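Local structure of N-acetyl-L-2,4-diaminobutyric acid deacetylase (Ruegeria pomeroyi, 6TWL) at residues A176-Y181 with Q243-V248; A275-G280 with G305-R310; Q167-A172 with G202-T207. The protein probably removes the acetyl group from N-acetyl-L-2,4-diaminobutyric acid in ectoine degradation, acting as a zinc-dependent hydrolase. All coordinates share one frame; numbering follows the deposited sequence.

Interaction 1 (A176-Y181 with Q243-V248); sequences AFNAPY and QLDETV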
ATOM      1  N   ALA A 176      11.301 -10.316   4.014  1.00 79.79           N
ATOM      2  CA  ALA A 176      11.618  -9.681   5.288  1.00 78.19           C
ATOM      3  C   ALA A 176      10.354  -9.176   5.975  1.00 76.67           C
ATOM      4  O   ALA A 176      10.180  -9.387   7.179  1.00 72.74           O
ATOM      5  CB  ALA A 176      12.611  -8.542   5.073  1.00 68.57           C
ATOM      6  N   PHE A 177       9.449  -8.535   5.222  1.00 75.05           N
ATOM      7  CA  PHE A 177       8.193  -8.058   5.803  1.00 78.11           C
ATOM      8  C   PHE A 177       7.489  -9.174   6.564  1.00 75.76           C
ATOM      9  O   PHE A 177       7.088  -8.997   7.719  1.00 74.28           O
ATOM     10  CB  PHE A 177       7.279  -7.489   4.712  1.00 75.70           C
ATOM     11  CG  PHE A 177       6.172  -6.603   5.239  1.00 73.08           C
ATOM     12  CD1 PHE A 177       4.993  -7.149   5.726  1.00 70.14           C
ATOM     13  CD2 PHE A 177       6.314  -5.224   5.242  1.00 71.02           C
ATOM     14  CE1 PHE A 177       3.977  -6.334   6.210  1.00 62.70           C
ATOM     15  CE2 PHE A 177       5.302  -4.404   5.723  1.00 71.65           C
ATOM     16  CZ  PHE A 177       4.133  -4.961   6.208  1.00 61.20           C
ATOM     17  N   ASN A 178       7.345 -10.339   5.929  1.00 68.34           N
ATOM     18  CA  ASN A 178       6.884 -11.558   6.595  1.00 71.93           C
ATOM     19  C   ASN A 178       5.487 -11.367   7.191  1.00 80.13           C
ATOM     20  O   ASN A 178       5.224 -11.691   8.351  1.00 82.38           O
ATOM     21  CB  ASN A 178       7.896 -12.013   7.651  1.00 73.54           C
ATOM     22  CG  ASN A 178       7.509 -13.322   8.316  1.00 85.15           C
ATOM     23  OD1 ASN A 178       7.349 -13.384   9.534  1.00 89.21           O
ATOM     24  ND2 ASN A 178       7.345 -14.371   7.517  1.00 90.01           N
ATOM     25  N   ALA A 179       4.586 -10.813   6.384  1.00 74.84           N
ATOM     26  CA  ALA A 179       3.177 -10.811   6.719  1.00 72.31           C
ATOM     27  C   ALA A 179       2.669 -12.248   6.653  1.00 75.52           C
ATOM     28  O   ALA A 179       3.337 -13.121   6.094  1.00 81.05           O
ATOM     29  CB  ALA A 179       2.411  -9.893   5.767  1.00 67.89           C
ATOM     30  N   PRO A 180       1.499 -12.539   7.231  1.00 71.38           N
ATOM     31  CA  PRO A 180       0.977 -13.916   7.148  1.00 74.13           C
ATOM     32  C   PRO A 180       0.827 -14.431   5.727  1.00 75.09           C
ATOM     33  O   PRO A 180       0.814 -15.651   5.526  1.00 76.61           O
ATOM     34  CB  PRO A 180      -0.380 -13.819   7.859  1.00 73.31           C
ATOM     35  CG  PRO A 180      -0.212 -12.689   8.809  1.00 68.48           C
ATOM     36  CD  PRO A 180       0.657 -11.692   8.097  1.00 63.56           C
ATOM     37  N   TYR A 181       0.722 -13.549   4.736  1.00 71.87           N
ATOM     38  CA  TYR A 181       0.607 -13.947   3.341  1.00 74.42           C
ATOM     39  C   TYR A 181       1.586 -13.138   2.503  1.00 71.99           C
ATOM     40  O   TYR A 181       1.789 -11.946   2.748  1.00 67.84           O
ATOM     41  CB  TYR A 181      -0.824 -13.759   2.831  1.00 75.92           C
ATOM     42  CG  TYR A 181      -1.831 -14.612   3.566  1.00 76.87           C
ATOM     43  CD1 TYR A 181      -2.441 -14.155   4.727  1.00 78.47           C
ATOM     44  CD2 TYR A 181      -2.160 -15.879   3.108  1.00 74.86           C
ATOM     45  CE1 TYR A 181      -3.358 -14.936   5.407  1.00 78.84           C
ATOM     46  CE2 TYR A 181      -3.074 -16.667   3.779  1.00 80.24           C
ATOM     47  CZ  TYR A 181      -3.671 -16.190   4.927  1.00 79.77           C
ATOM     48  OH  TYR A 181      -4.583 -16.972   5.598  1.00 87.43           O
ATOM     49  N   GLN A 243      11.716 -10.472  13.370  1.00 86.08           N
ATOM     50  CA  GLN A 243      10.692 -11.437  13.748  1.00 88.31           C
ATOM     51  C   GLN A 243      10.247 -12.173  12.492  1.00 86.52           C
ATOM     52  O   GLN A 243       9.795 -11.542  11.530  1.00 85.60           O
ATOM     53  CB  GLN A 243       9.492 -10.754  14.405  1.00 90.80           C
ATOM     54  CG  GLN A 243       9.835  -9.705  15.441  1.00 93.63           C
ATOM     55  CD  GLN A 243       8.626  -8.883  15.837  1.00 95.11           C
ATOM     56  OE1 GLN A 243       7.661  -9.408  16.395  1.00 97.21           O
ATOM     57  NE2 GLN A 243       8.667  -7.589  15.545  1.00 93.06           N
ATOM     58  N   LEU A 244      10.373 -13.496  12.500  1.00 87.79           N
ATOM     59  CA  LEU A 244       9.961 -14.321  11.373  1.00 88.22           C
ATOM     60  C   LEU A 244       8.947 -15.349  11.852  1.00 89.02           C
ATOM     61  O   LEU A 244       9.265 -16.193  12.698  1.00 93.22           O
ATOM     62  CB  LEU A 244      11.157 -15.010  10.715  1.00 89.07           C
ATOM     63  CG  LEU A 244      10.775 -16.024   9.632  1.00 90.18           C
ATOM     64  CD1 LEU A 244      11.551 -15.768   8.350  1.00 90.91           C
ATOM     65  CD2 LEU A 244      10.997 -17.450  10.115  1.00 95.39           C
ATOM     66  N   ASP A 245       7.736 -15.272  11.318  1.00 89.47           N
ATOM     67  CA  ASP A 245       6.693 -16.253  11.550  1.00 92.69           C
ATOM     68  C   ASP A 245       6.407 -16.996  10.251  1.00 96.89           C
ATOM     69  O   ASP A 245       7.089 -16.812   9.236  1.00100.46           O
ATOM     70  CB  ASP A 245       5.430 -15.582  12.093  1.00 93.44           C
ATOM     71  CG  ASP A 245       5.656 -14.907  13.426  1.00 96.19           C
ATOM     72  OD1 ASP A 245       5.890 -15.621  14.422  1.00 99.60           O
ATOM     73  OD2 ASP A 245       5.591 -13.661  13.476  1.00 95.60           O
ATOM     74  N   GLU A 246       5.381 -17.838  10.284  1.00 94.30           N
ATOM     75  CA  GLU A 246       4.942 -18.532   9.086  1.00 93.26           C
ATOM     76  C   GLU A 246       4.374 -17.547   8.075  1.00 90.60           C
ATOM     77  O   GLU A 246       3.929 -16.448   8.419  1.00 83.69           O
ATOM     78  CB  GLU A 246       3.881 -19.573   9.435  1.00 96.94           C
ATOM     79  CG  GLU A 246       2.892 -19.098  10.495  1.00105.77           C
ATOM     80  CD  GLU A 246       1.811 -18.170   9.955  1.00115.62           C
ATOM     81  OE1 GLU A 246       1.128 -17.523  10.777  1.00119.39           O
ATOM     82  OE2 GLU A 246       1.620 -18.104   8.721  1.00119.89           O
ATOM     83  N   THR A 247       4.383 -17.962   6.814  1.00 90.54           N
ATOM     84  CA  THR A 247       3.764 -17.186   5.755  1.00 82.62           C
ATOM     85  C   THR A 247       3.321 -18.135   4.654  1.00 79.01           C
ATOM     86  O   THR A 247       3.881 -19.221   4.487  1.00 79.31           O
ATOM     87  CB  THR A 247       4.731 -16.142   5.205  1.00 81.46           C
ATOM     88  OG1 THR A 247       4.044 -15.292   4.276  1.00 78.62           O
ATOM     89  CG2 THR A 247       5.881 -16.846   4.524  1.00 81.45           C
ATOM     90  N   VAL A 248       2.308 -17.714   3.903  1.00 79.46           N
ATOM     91  CA  VAL A 248       1.757 -18.504   2.809  1.00 84.05           C
ATOM     92  C   VAL A 248       1.984 -17.731   1.519  1.00 84.92           C
ATOM     93  O   VAL A 248       1.550 -16.580   1.393  1.00 82.69           O
ATOM     94  CB  VAL A 248       0.265 -18.806   3.018  1.00 87.62           C
ATOM     95  CG1 VAL A 248      -0.310 -19.496   1.793  1.00 89.51           C
ATOM     96  CG2 VAL A 248       0.072 -19.665   4.259  1.00 87.38           C
TER
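Asn178 OD1 accepts two hydrogen bonds, one from Asp245 N at 2.6 Å and one from Lys226 NZ of helix 218-234. The contact joins the end of helix 167-177 to the loop that leads into strand 248-251, the outermost strand on this side of the large mixed sheet of the zinc-carboxypeptidase-like catalytic domain. Asn178 is the first residue past the helix, and its phi is positive. Its CG stands anti to the backbone N (chi1 -176°), which carries the amide across to the backbone of Asp245. The N-H of Asp245 points almost straight at OD1 (169° at the hydrogen). The other half of the amide, ND2, donates to Asp245 O at 3.0 Å. That oxygen lies close to the amide plane of Asn178, although ND2 itself sits well above the carbonyl plane of Asp245. One side chain thus serves both the N-H and the C=O of a single loop residue. Lys226 also forms a salt bridge with Asp245 OD2, so it ties the two residues together from the side of helix 218-234. An alanine at Asn178 would probably leave both backbone groups of Asp245 without these mates and let the loop shift from the helix end. Further along, the hydroxyl OG1 of Thr247 lies 2.9 Å from Ala179 O and also hydrogen-bonds with Ser182 OG. Parallel strand pairing begins where Val248 N donates to Pro180 O at 3.0 Å. Beside it, the Tyr181 and Val248 side chains point the same way, with Tyr181 CD2 3.8 Å from Val248 CB.

Interaction 2 (A275-G280 with G305-R310); sequences APVAKG and GLVISR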
ATOM      1  N   ALA A 275      -9.830 -18.975   3.642  1.00 80.16           N
ATOM      2  CA  ALA A 275     -10.158 -20.395   3.642  1.00 76.35           C
ATOM      3  C   ALA A 275      -9.882 -21.028   2.287  1.00 74.71           C
ATOM      4  O   ALA A 275      -9.996 -20.365   1.251  1.00 72.36           O
ATOM      5  CB  ALA A 275     -11.626 -20.614   3.974  1.00 72.55           C
ATOM      6  N   PRO A 276      -9.572 -22.321   2.274  1.00 81.45           N
ATOM      7  CA  PRO A 276      -9.330 -22.997   1.000  1.00 85.53           C
ATOM      8  C   PRO A 276     -10.611 -23.104   0.195  1.00 85.78           C
ATOM      9  O   PRO A 276     -11.712 -23.203   0.741  1.00 73.76           O
ATOM     10  CB  PRO A 276      -8.821 -24.377   1.424  1.00 85.84           C
ATOM     11  CG  PRO A 276      -9.482 -24.614   2.742  1.00 85.50           C
ATOM     12  CD  PRO A 276      -9.555 -23.265   3.409  1.00 83.33           C
ATOM     13  N   VAL A 277     -10.460 -23.080  -1.124  1.00 86.24           N
ATOM     14  CA  VAL A 277     -11.616 -23.169  -2.009  1.00 85.77           C
ATOM     15  C   VAL A 277     -11.197 -23.880  -3.286  1.00 89.53           C
ATOM     16  O   VAL A 277     -10.119 -23.621  -3.831  1.00 85.40           O
ATOM     17  CB  VAL A 277     -12.230 -21.775  -2.281  1.00 84.89           C
ATOM     18  CG1 VAL A 277     -11.279 -20.881  -3.069  1.00 85.39           C
ATOM     19  CG2 VAL A 277     -13.565 -21.905  -2.989  1.00 83.48           C
ATOM     20  N   ALA A 278     -12.031 -24.813  -3.737  1.00 90.47           N
ATOM     21  CA  ALA A 278     -11.804 -25.540  -4.974  1.00 88.17           C
ATOM     22  C   ALA A 278     -12.644 -24.929  -6.086  1.00 87.83           C
ATOM     23  O   ALA A 278     -13.686 -24.317  -5.836  1.00 85.26           O
ATOM     24  CB  ALA A 278     -12.150 -27.024  -4.815  1.00 88.54           C
ATOM     25  N   LYS A 279     -12.166 -25.081  -7.319  1.00 87.07           N
ATOM     26  CA  LYS A 279     -12.914 -24.616  -8.478  1.00 85.48           C
ATOM     27  C   LYS A 279     -14.318 -25.205  -8.469  1.00 82.89           C
ATOM     28  O   LYS A 279     -14.495 -26.424  -8.409  1.00 82.17           O
ATOM     29  CB  LYS A 279     -12.177 -25.004  -9.762  1.00 87.09           C
ATOM     30  CG  LYS A 279     -12.930 -24.698 -11.046  1.00 87.39           C
ATOM     31  CD  LYS A 279     -12.092 -25.062 -12.263  1.00 92.08           C
ATOM     32  CE  LYS A 279     -12.952 -25.246 -13.500  1.00 95.66           C
ATOM     33  NZ  LYS A 279     -12.166 -25.780 -14.648  1.00101.35           N
ATOM     34  N   GLY A 280     -15.317 -24.326  -8.505  1.00 83.92           N
ATOM     35  CA  GLY A 280     -16.705 -24.723  -8.479  1.00 86.49           C
ATOM     36  C   GLY A 280     -17.405 -24.508  -7.150  1.00 88.44           C
ATOM     37  O   GLY A 280     -18.641 -24.525  -7.112  1.00 94.44           O
ATOM     38  N   GLY A 305      -7.717 -22.457  -4.669  1.00 79.99           N
ATOM     39  CA  GLY A 305      -6.740 -21.683  -3.920  1.00 77.18           C
ATOM     40  C   GLY A 305      -7.338 -21.199  -2.606  1.00 78.36           C
ATOM     41  O   GLY A 305      -8.158 -21.883  -1.995  1.00 88.09           O
ATOM     42  N   LEU A 306      -6.907 -20.007  -2.198  1.00 74.39           N
ATOM     43  CA  LEU A 306      -7.343 -19.389  -0.954  1.00 74.03           C
ATOM     44  C   LEU A 306      -8.073 -18.088  -1.257  1.00 77.63           C
ATOM     45  O   LEU A 306      -7.611 -17.288  -2.077  1.00 78.81           O
ATOM     46  CB  LEU A 306      -6.153 -19.101  -0.031  1.00 71.51           C
ATOM     47  CG  LEU A 306      -5.307 -20.280   0.448  1.00 79.65           C
ATOM     48  CD1 LEU A 306      -4.283 -19.817   1.469  1.00 79.88           C
ATOM     49  CD2 LEU A 306      -6.182 -21.365   1.034  1.00 82.84           C
ATOM     50  N   VAL A 307      -9.207 -17.874  -0.594  1.00 74.88           N
ATOM     51  CA  VAL A 307      -9.905 -16.596  -0.706  1.00 69.96           C
ATOM     52  C   VAL A 307      -9.052 -15.540  -0.009  1.00 69.04           C
ATOM     53  O   VAL A 307      -8.861 -15.588   1.209  1.00 76.35           O
ATOM     54  CB  VAL A 307     -11.316 -16.660  -0.108  1.00 79.54           C
ATOM     55  CG1 VAL A 307     -12.172 -15.520  -0.649  1.00 78.35           C
ATOM     56  CG2 VAL A 307     -11.957 -17.998  -0.413  1.00 84.26           C
ATOM     57  N   ILE A 308      -8.527 -14.593  -0.782  1.00 67.00           N
ATOM     58  CA  ILE A 308      -7.637 -13.564  -0.255  1.00 65.42           C
ATOM     59  C   ILE A 308      -8.286 -12.192  -0.217  1.00 62.27           C
ATOM     60  O   ILE A 308      -7.721 -11.273   0.400  1.00 62.81           O
ATOM     61  CB  ILE A 308      -6.317 -13.504  -1.051  1.00 72.03           C
ATOM     62  CG1 ILE A 308      -6.600 -13.222  -2.528  1.00 70.13           C
ATOM     63  CG2 ILE A 308      -5.560 -14.809  -0.908  1.00 79.37           C
ATOM     64  CD1 ILE A 308      -5.432 -12.597  -3.263  1.00 80.34           C
ATOM     65  N   SER A 309      -9.444 -12.020  -0.847  1.00 62.62           N
ATOM     66  CA  SER A 309     -10.156 -10.753  -0.837  1.00 65.85           C
ATOM     67  C   SER A 309     -11.643 -11.024  -0.996  1.00 70.27           C
ATOM     68  O   SER A 309     -12.043 -12.026  -1.594  1.00 64.60           O
ATOM     69  CB  SER A 309      -9.672  -9.820  -1.950  1.00 70.76           C
ATOM     70  OG  SER A 309     -10.133  -8.498  -1.732  1.00 72.61           O
ATOM     71  N   ARG A 310     -12.457 -10.121  -0.454  1.00 72.21           N
ATOM     72  CA  ARG A 310     -13.904 -10.270  -0.519  1.00 71.24           C
ATOM     73  C   ARG A 310     -14.559  -8.899  -0.481  1.00 67.70           C
ATOM     74  O   ARG A 310     -14.031  -7.959   0.119  1.00 66.88           O
ATOM     75  CB  ARG A 310     -14.437 -11.130   0.633  1.00 73.59           C
ATOM     76  CG  ARG A 310     -14.033 -10.644   2.018  1.00 79.31           C
ATOM     77  CD  ARG A 310     -15.074 -11.007   3.070  1.00 80.44           C
ATOM     78  NE  ARG A 310     -16.382 -10.427   2.776  1.00 84.42           N
ATOM     79  CZ  ARG A 310     -17.344 -10.256   3.678  1.00 83.76           C
ATOM     80  NH1 ARG A 310     -17.149 -10.620   4.938  1.00 82.08           N
ATOM     81  NH2 ARG A 310     -18.501  -9.719   3.319  1.00 73.53           N
TER
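Val277 and Gly305 satisfy each other through two backbone hydrogen bonds. Val277 N donates to Gly305 O at 2.7 Å, and Gly305 N donates to Val277 O at 2.8 Å. Both donors lie nearly along the C=O axis of their acceptors. A third bond runs from Val307 N to Ala275 O at 3.2 Å and is almost straight (168° at the hydrogen). Proline has no N-H to give at position 276. Its CA instead approaches Gly305 O at 3.4 Å, a CH...O contact that adds to the bond from Val277 N. These bonds make a short antiparallel pairing of strand 276-277 with strand 305-311, in the smaller all-beta part of the chain. Strand 321-326 pairs with strand 305-311 as well, and Leu306 has a backbone bond to Gly326 there. On one face, Leu306 CD2 reaches the Pro276 backbone, 3.5 Å from Pro276 CA. The opposite face carries Val277 and Val307, whose side chains cross at about a right angle. Val277 CG1 stands between its own backbone N and carbonyl carbon (chi1 66°), where it meets Val307 CG2 at 4.0 Å. Val325 of strand 321-326 touches Val277, and Ala323 touches Val307.

Interaction 3 (Q167-A172 with G202-T207); sequences QAACFA and GKVLVT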
ATOM      1  N   GLN A 167      14.350  -7.995  -9.083  1.00108.11           N
ATOM      2  CA  GLN A 167      13.274  -8.811  -8.537  1.00106.72           C
ATOM      3  C   GLN A 167      13.710  -9.570  -7.295  1.00100.66           C
ATOM      4  O   GLN A 167      12.930  -9.723  -6.347  1.00 94.78           O
ATOM      5  CB  GLN A 167      12.788  -9.784  -9.596  1.00108.43           C
ATOM      6  CG  GLN A 167      13.742 -10.925  -9.922  1.00113.69           C
ATOM      7  CD  GLN A 167      14.742 -10.518 -10.959  1.00123.76           C
ATOM      8  OE1 GLN A 167      14.474  -9.618 -11.742  1.00131.37           O
ATOM      9  NE2 GLN A 167      15.898 -11.169 -10.975  1.00122.13           N
ATOM     10  N   ALA A 168      14.944 -10.076  -7.289  1.00 99.57           N
ATOM     11  CA  ALA A 168      15.437 -10.779  -6.116  1.00 98.15           C
ATOM     12  C   ALA A 168      15.519  -9.847  -4.917  1.00 98.98           C
ATOM     13  O   ALA A 168      15.355 -10.289  -3.776  1.00105.32           O
ATOM     14  CB  ALA A 168      16.799 -11.406  -6.413  1.00100.18           C
ATOM     15  N   ALA A 169      15.746  -8.554  -5.159  1.00 88.97           N
ATOM     16  CA  ALA A 169      15.813  -7.596  -4.061  1.00 84.29           C
ATOM     17  C   ALA A 169      14.426  -7.287  -3.507  1.00 77.84           C
ATOM     18  O   ALA A 169      14.248  -7.195  -2.286  1.00 82.29           O
ATOM     19  CB  ALA A 169      16.508  -6.318  -4.530  1.00 79.97           C
ATOM     20  N   CYS A 170      13.439  -7.104  -4.391  1.00 75.53           N
ATOM     21  CA  CYS A 170      12.058  -6.895  -3.957  1.00 82.37           C
ATOM     22  C   CYS A 170      11.500  -8.123  -3.248  1.00 87.00           C
ATOM     23  O   CYS A 170      10.925  -8.016  -2.160  1.00 76.71           O
ATOM     24  CB  CYS A 170      11.167  -6.518  -5.139  1.00 82.85           C
ATOM     25  SG  CYS A 170      11.747  -5.117  -6.088  1.00 82.69           S
ATOM     26  N   PHE A 171      11.605  -9.298  -3.884  1.00 91.40           N
ATOM     27  CA  PHE A 171      11.193 -10.542  -3.239  1.00 92.27           C
ATOM     28  C   PHE A 171      11.801 -10.658  -1.850  1.00 89.54           C
ATOM     29  O   PHE A 171      11.133 -11.088  -0.904  1.00 84.27           O
ATOM     30  CB  PHE A 171      11.584 -11.757  -4.091  1.00 93.58           C
ATOM     31  CG  PHE A 171      11.153 -13.078  -3.488  1.00101.37           C
ATOM     32  CD1 PHE A 171       9.843 -13.516  -3.611  1.00102.26           C
ATOM     33  CD2 PHE A 171      12.047 -13.872  -2.779  1.00104.56           C
ATOM     34  CE1 PHE A 171       9.431 -14.722  -3.045  1.00101.13           C
ATOM     35  CE2 PHE A 171      11.642 -15.082  -2.211  1.00104.38           C
ATOM     36  CZ  PHE A 171      10.331 -15.504  -2.346  1.00104.13           C
ATOM     37  N   ALA A 172      13.070 -10.266  -1.707  1.00 90.87           N
ATOM     38  CA  ALA A 172      13.735 -10.344  -0.411  1.00 86.09           C
ATOM     39  C   ALA A 172      13.137  -9.359   0.587  1.00 82.59           C
ATOM     40  O   ALA A 172      12.987  -9.684   1.770  1.00 81.07           O
ATOM     41  CB  ALA A 172      15.233 -10.097  -0.577  1.00 87.09           C
ATOM     42  N   GLY A 202      13.115   0.903 -11.372  1.00 78.59           N
ATOM     43  CA  GLY A 202      13.963  -0.190 -10.949  1.00 78.94           C
ATOM     44  C   GLY A 202      14.257  -0.220  -9.471  1.00 78.33           C
ATOM     45  O   GLY A 202      15.243  -0.839  -9.060  1.00 80.94           O
ATOM     46  N   LYS A 203      13.432   0.422  -8.655  1.00 73.54           N
ATOM     47  CA  LYS A 203      13.693   0.493  -7.229  1.00 70.36           C
ATOM     48  C   LYS A 203      13.089  -0.702  -6.506  1.00 66.47           C
ATOM     49  O   LYS A 203      12.175  -1.369  -6.997  1.00 69.83           O
ATOM     50  CB  LYS A 203      13.140   1.790  -6.643  1.00 65.32           C
ATOM     51  CG  LYS A 203      13.691   3.031  -7.305  1.00 65.93           C
ATOM     52  CD  LYS A 203      15.038   3.388  -6.711  1.00 71.34           C
ATOM     53  CE  LYS A 203      15.544   4.718  -7.235  1.00 73.42           C
ATOM     54  NZ  LYS A 203      16.785   5.146  -6.532  1.00 66.82           N
ATOM     55  N   VAL A 204      13.623  -0.968  -5.320  1.00 65.56           N
ATOM     56  CA  VAL A 204      13.072  -1.994  -4.445  1.00 71.02           C
ATOM     57  C   VAL A 204      11.771  -1.459  -3.864  1.00 67.08           C
ATOM     58  O   VAL A 204      11.760  -0.425  -3.187  1.00 68.24           O
ATOM     59  CB  VAL A 204      14.064  -2.368  -3.335  1.00 75.85           C
ATOM     60  CG1 VAL A 204      13.440  -3.376  -2.381  1.00 70.16           C
ATOM     61  CG2 VAL A 204      15.348  -2.906  -3.936  1.00 75.64           C
ATOM     62  N   LEU A 205      10.673  -2.157  -4.138  1.00 69.35           N
ATOM     63  CA  LEU A 205       9.346  -1.751  -3.704  1.00 70.95           C
ATOM     64  C   LEU A 205       8.657  -2.938  -3.048  1.00 80.62           C
ATOM     65  O   LEU A 205       8.625  -4.030  -3.621  1.00 84.22           O
ATOM     66  CB  LEU A 205       8.511  -1.246  -4.887  1.00 67.06           C
ATOM     67  CG  LEU A 205       7.013  -1.043  -4.649  1.00 67.69           C
ATOM     68  CD1 LEU A 205       6.785   0.190  -3.799  1.00 59.02           C
ATOM     69  CD2 LEU A 205       6.257  -0.948  -5.967  1.00 75.72           C
ATOM     70  N   VAL A 206       8.132  -2.734  -1.842  1.00 76.62           N
ATOM     71  CA  VAL A 206       7.179  -3.660  -1.244  1.00 78.30           C
ATOM     72  C   VAL A 206       5.889  -2.898  -0.981  1.00 64.16           C
ATOM     73  O   VAL A 206       5.911  -1.799  -0.413  1.00 58.23           O
ATOM     74  CB  VAL A 206       7.712  -4.331   0.040  1.00 90.36           C
ATOM     75  CG1 VAL A 206       8.190  -3.308   1.066  1.00104.71           C
ATOM     76  CG2 VAL A 206       6.638  -5.247   0.643  1.00 81.20           C
ATOM     77  N   THR A 207       4.779  -3.463  -1.441  1.00 60.55           N
ATOM     78  CA  THR A 207       3.449  -2.930  -1.217  1.00 69.64           C
ATOM     79  C   THR A 207       2.687  -3.893  -0.319  1.00 71.27           C
ATOM     80  O   THR A 207       3.109  -5.032  -0.103  1.00 73.75           O
ATOM     81  CB  THR A 207       2.703  -2.735  -2.538  1.00 74.83           C
ATOM     82  OG1 THR A 207       2.569  -4.006  -3.191  1.00 74.25           O
ATOM     83  CG2 THR A 207       3.476  -1.794  -3.441  1.00 76.17           C
TER
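Ala169 CB meets Val204 CG2 at 3.7 Å, methyl to methyl, and Cys170 lies beside the backbone that follows Val204. Here a helix of the alpha/beta catalytic domain lies beside the first residues of a strand, against its edge rather than on a sheet face. The axes of the short segments 167-172 and 204-207 come within 7.2 Å, at 36° to each other. The two branches of Val204 divide the work. CG2 takes the Ala169 methyl, while CG1, anti to the backbone N (chi1 177°), lies 3.9 Å from Ala169 O. The sulfur of Cys170 comes up against the edge of the strand, on the side to which the Leu205 C=O points, and lies 3.8 Å from Val204 CA. All of this is van der Waals packing. The small side chains of Ala169 and Cys170 are consistent with so close an approach: the CA atoms of Cys170 and Val204 are 5.0 Å apart.

In the next shell, strand 139-142 holds the other edge of strand 204-209. Val204 and Val206 have backbone hydrogen bonds with Ala140. Leu205 packs on Val198 and Glu199 of helix 194-201. Its side chain is also about 7 Å from that of His144, which binds zinc in another structure of this protein. Gly202, just past helix 194-201, closes it with a Schellman motif. Closest to Cys170 SG on the strand is the backbone amide Leu205 N, at 3.7 Å.

Interactions 1 and 3 both use helix 167-177. Interaction 3 sets the first turns of the helix against the edge of strand 204-209, where this inner strand of the large mixed sheet begins, and is partly buried and apolar. Interaction 1 ties down the helix end near the surface and relies on polar bonds to a loop. Interaction 2 is partly buried strand pairing in the smaller all-beta part, away from the zinc-binding residues. It still meets interaction 1: Leu306 CD1 lies 4.0 Å from Val248 CG1 and 4.1 Å from Tyr181 CE2. The edge of the large sheet is thereby joined to the all-beta part. Interactions 2 and 3 stay about 12 Å apart at their nearest atoms.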